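Endoribonuclease ToxN (Bacillus thuringiensis, PDB 4ATO) cleaves RNA within A-rich sequences as the endoribonuclease toxin of a type III toxin-antitoxin system and is bound by its antitoxic RNA ToxI. Local coordinates at residues A[87-92]-A[161-166]. Sequence-based numbering, arbitrary orientation.
Sequences MIPVPE and KLEEKC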
loop_
_atom_site.group_PDB
_atom_site.type_symbol
_atom_site.label_atom_id
_atom_site.label_comp_id
_atom_site.label_asym_id
_atom_site.label_seq_id
_atom_site.Cartn_x
_atom_site.Cartn_y
_atom_site.Cartn_z
ATOM N N MET A 87 -24.704 -5.592 -21.466
ATOM C CA MET A 87 -25.498 -4.858 -20.481
ATOM C C MET A 87 -26.778 -4.299 -21.107
ATOM O O MET A 87 -26.816 -3.980 -22.295
ATOM C CB MET A 87 -24.679 -3.756 -19.797
ATOM C CG MET A 87 -24.369 -2.564 -20.660
ATOM S SD MET A 87 -23.397 -1.368 -19.743
ATOM C CE MET A 87 -22.483 -0.577 -21.068
ATOM N N ILE A 88 -27.833 -4.220 -20.304
ATOM C CA ILE A 88 -29.148 -3.827 -20.799
ATOM C C ILE A 88 -29.842 -2.856 -19.848
ATOM O O ILE A 88 -29.612 -2.891 -18.636
ATOM C CB ILE A 88 -30.084 -5.047 -21.013
ATOM C CG1 ILE A 88 -30.241 -5.845 -19.717
ATOM C CG2 ILE A 88 -29.565 -5.944 -22.112
ATOM C CD1 ILE A 88 -31.305 -6.920 -19.805
ATOM N N PRO A 89 -30.683 -1.969 -20.405
ATOM C CA PRO A 89 -31.501 -1.074 -19.587
ATOM C C PRO A 89 -32.772 -1.811 -19.205
ATOM O O PRO A 89 -33.336 -2.489 -20.060
ATOM C CB PRO A 89 -31.826 0.065 -20.553
ATOM C CG PRO A 89 -31.869 -0.602 -21.900
ATOM C CD PRO A 89 -30.852 -1.710 -21.852
ATOM N N VAL A 90 -33.193 -1.715 -17.947
ATOM C CA VAL A 90 -34.357 -2.454 -17.465
ATOM C C VAL A 90 -35.192 -1.573 -16.530
ATOM O O VAL A 90 -34.638 -0.899 -15.667
ATOM C CB VAL A 90 -33.930 -3.747 -16.704
ATOM C CG1 VAL A 90 -35.142 -4.541 -16.245
ATOM C CG2 VAL A 90 -33.046 -4.617 -17.568
ATOM N N PRO A 91 -36.528 -1.573 -16.702
ATOM C CA PRO A 91 -37.412 -0.840 -15.786
ATOM C C PRO A 91 -37.549 -1.575 -14.455
ATOM O O PRO A 91 -37.427 -2.801 -14.421
ATOM C CB PRO A 91 -38.752 -0.801 -16.536
ATOM C CG PRO A 91 -38.708 -1.963 -17.453
ATOM C CD PRO A 91 -37.265 -2.158 -17.837
ATOM N N GLU A 92 -37.802 -0.838 -13.378
ATOM C CA GLU A 92 -37.720 -1.404 -12.030
ATOM C C GLU A 92 -38.806 -2.427 -11.703
ATOM O O GLU A 92 -38.706 -3.153 -10.712
ATOM C CB GLU A 92 -37.667 -0.300 -10.965
ATOM C CG GLU A 92 -38.766 0.743 -11.067
ATOM C CD GLU A 92 -38.482 1.979 -10.222
ATOM O OE1 GLU A 92 -37.315 2.175 -9.817
ATOM O OE2 GLU A 92 -39.427 2.759 -9.967
ATOM N N LYS A 161 -30.944 1.338 -29.135
ATOM C CA LYS A 161 -32.169 0.653 -29.516
ATOM C C LYS A 161 -32.875 0.090 -28.280
ATOM O O LYS A 161 -34.087 0.242 -28.134
ATOM C CB LYS A 161 -31.885 -0.442 -30.546
ATOM C CG LYS A 161 -33.117 -0.900 -31.314
ATOM C CD LYS A 161 -32.752 -1.779 -32.508
ATOM C CE LYS A 161 -33.988 -2.148 -33.329
ATOM N NZ LYS A 161 -33.680 -3.104 -34.435
ATOM N N LEU A 162 -32.114 -0.532 -27.380
ATOM C CA LEU A 162 -32.689 -1.080 -26.152
ATOM C C LEU A 162 -33.259 0.013 -25.241
ATOM O O LEU A 162 -34.236 -0.218 -24.529
ATOM C CB LEU A 162 -31.662 -1.922 -25.382
ATOM C CG LEU A 162 -31.112 -3.189 -26.055
ATOM C CD1 LEU A 162 -30.275 -4.012 -25.070
ATOM C CD2 LEU A 162 -32.231 -4.025 -26.663
ATOM N N GLU A 163 -32.653 1.200 -25.258
ATOM C CA GLU A 163 -33.163 2.311 -24.452
ATOM C C GLU A 163 -34.526 2.776 -24.956
ATOM O O GLU A 163 -35.413 3.111 -24.160
ATOM C CB GLU A 163 -32.171 3.484 -24.416
ATOM C CG GLU A 163 -31.027 3.270 -23.442
ATOM C CD GLU A 163 -29.951 4.329 -23.555
ATOM O OE1 GLU A 163 -30.280 5.461 -23.967
ATOM O OE2 GLU A 163 -28.778 4.026 -23.235
ATOM N N GLU A 164 -34.681 2.805 -26.277
ATOM C CA GLU A 164 -35.972 3.104 -26.887
ATOM C C GLU A 164 -37.010 2.085 -26.446
ATOM O O GLU A 164 -38.126 2.443 -26.097
ATOM C CB GLU A 164 -35.878 3.071 -28.409
ATOM C CG GLU A 164 -35.310 4.317 -29.045
ATOM C CD GLU A 164 -35.558 4.347 -30.540
ATOM O OE1 GLU A 164 -36.369 3.522 -31.023
ATOM O OE2 GLU A 164 -34.943 5.187 -31.231
ATOM N N LYS A 165 -36.637 0.809 -26.479
ATOM C CA LYS A 165 -37.536 -0.249 -26.058
ATOM C C LYS A 165 -37.931 -0.077 -24.597
ATOM O O LYS A 165 -39.085 -0.305 -24.227
ATOM C CB LYS A 165 -36.905 -1.616 -26.287
ATOM C CG LYS A 165 -36.914 -2.040 -27.739
ATOM C CD LYS A 165 -37.656 -3.355 -27.908
ATOM C CE LYS A 165 -38.859 -3.210 -28.821
ATOM N NZ LYS A 165 -39.418 -4.548 -29.200
ATOM N N CYS A 166 -36.977 0.333 -23.766
ATOM C CA CYS A 166 -37.266 0.611 -22.366
ATOM C C CYS A 166 -38.290 1.736 -22.263
ATOM O O CYS A 166 -39.242 1.649 -21.494
ATOM C CB CYS A 166 -35.988 0.978 -21.609
ATOM S SG CYS A 166 -36.234 1.381 -19.860
#
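P89 sets its pyrrolidine ring against one turn of the helix formed by 161-166, between L162 and C166, the three residues that bury most surface here. The backbones come closest at P89 and E163, whose CA atoms lie 6.2 Å apart. The CG-CD edge of the ring makes the close contacts: P89 CD meets L162 CB at 3.6 Å, with the two side chains crossing at about a right angle, while P89 CG lies 3.6 Å from the carbonyl oxygen L162 O. That oxygen also accepts the helical bond from C166 N (2.9 Å), and the proline carbon packs beside it. L162 carries CG anti to its carbonyl carbon, beside its backbone N (chi1 -63°), and its CD1 branch reaches I88 CG2 at 3.6 Å. I88 meets it chiefly with this methyl, the end of its longer branch leading away from the helix. One turn further on, C166 holds SG anti to its backbone N (chi1 179°). Its CB faces P89 CB loosely, and SG approaches P91 CD at 4.2 Å. The two prolines, with V90 pointing away between them, both point CB toward the helix, P89 in close contact and P91 at longer range. Side chain to side chain the contact is mainly apolar, although the P89 ring also rests on the peptide between L162 and E163. E163, flanking that ring, commits OE2 to hydrogen bonds with the hydroxyls of Y51 and Y136. In the ToxN/AbiQ-family toxin fold, the contact packs the C-terminal helix 159-169 against the 88-89 portion of strand 78-89 in the antiparallel sheet, where I88 pairs through its backbone with F52 of strand 51-56. Helix 14-23 adjoins both segments, Y16 touching P91 and C166, while M87 packs on V132, V135 and Y136 of the long helix 108-139.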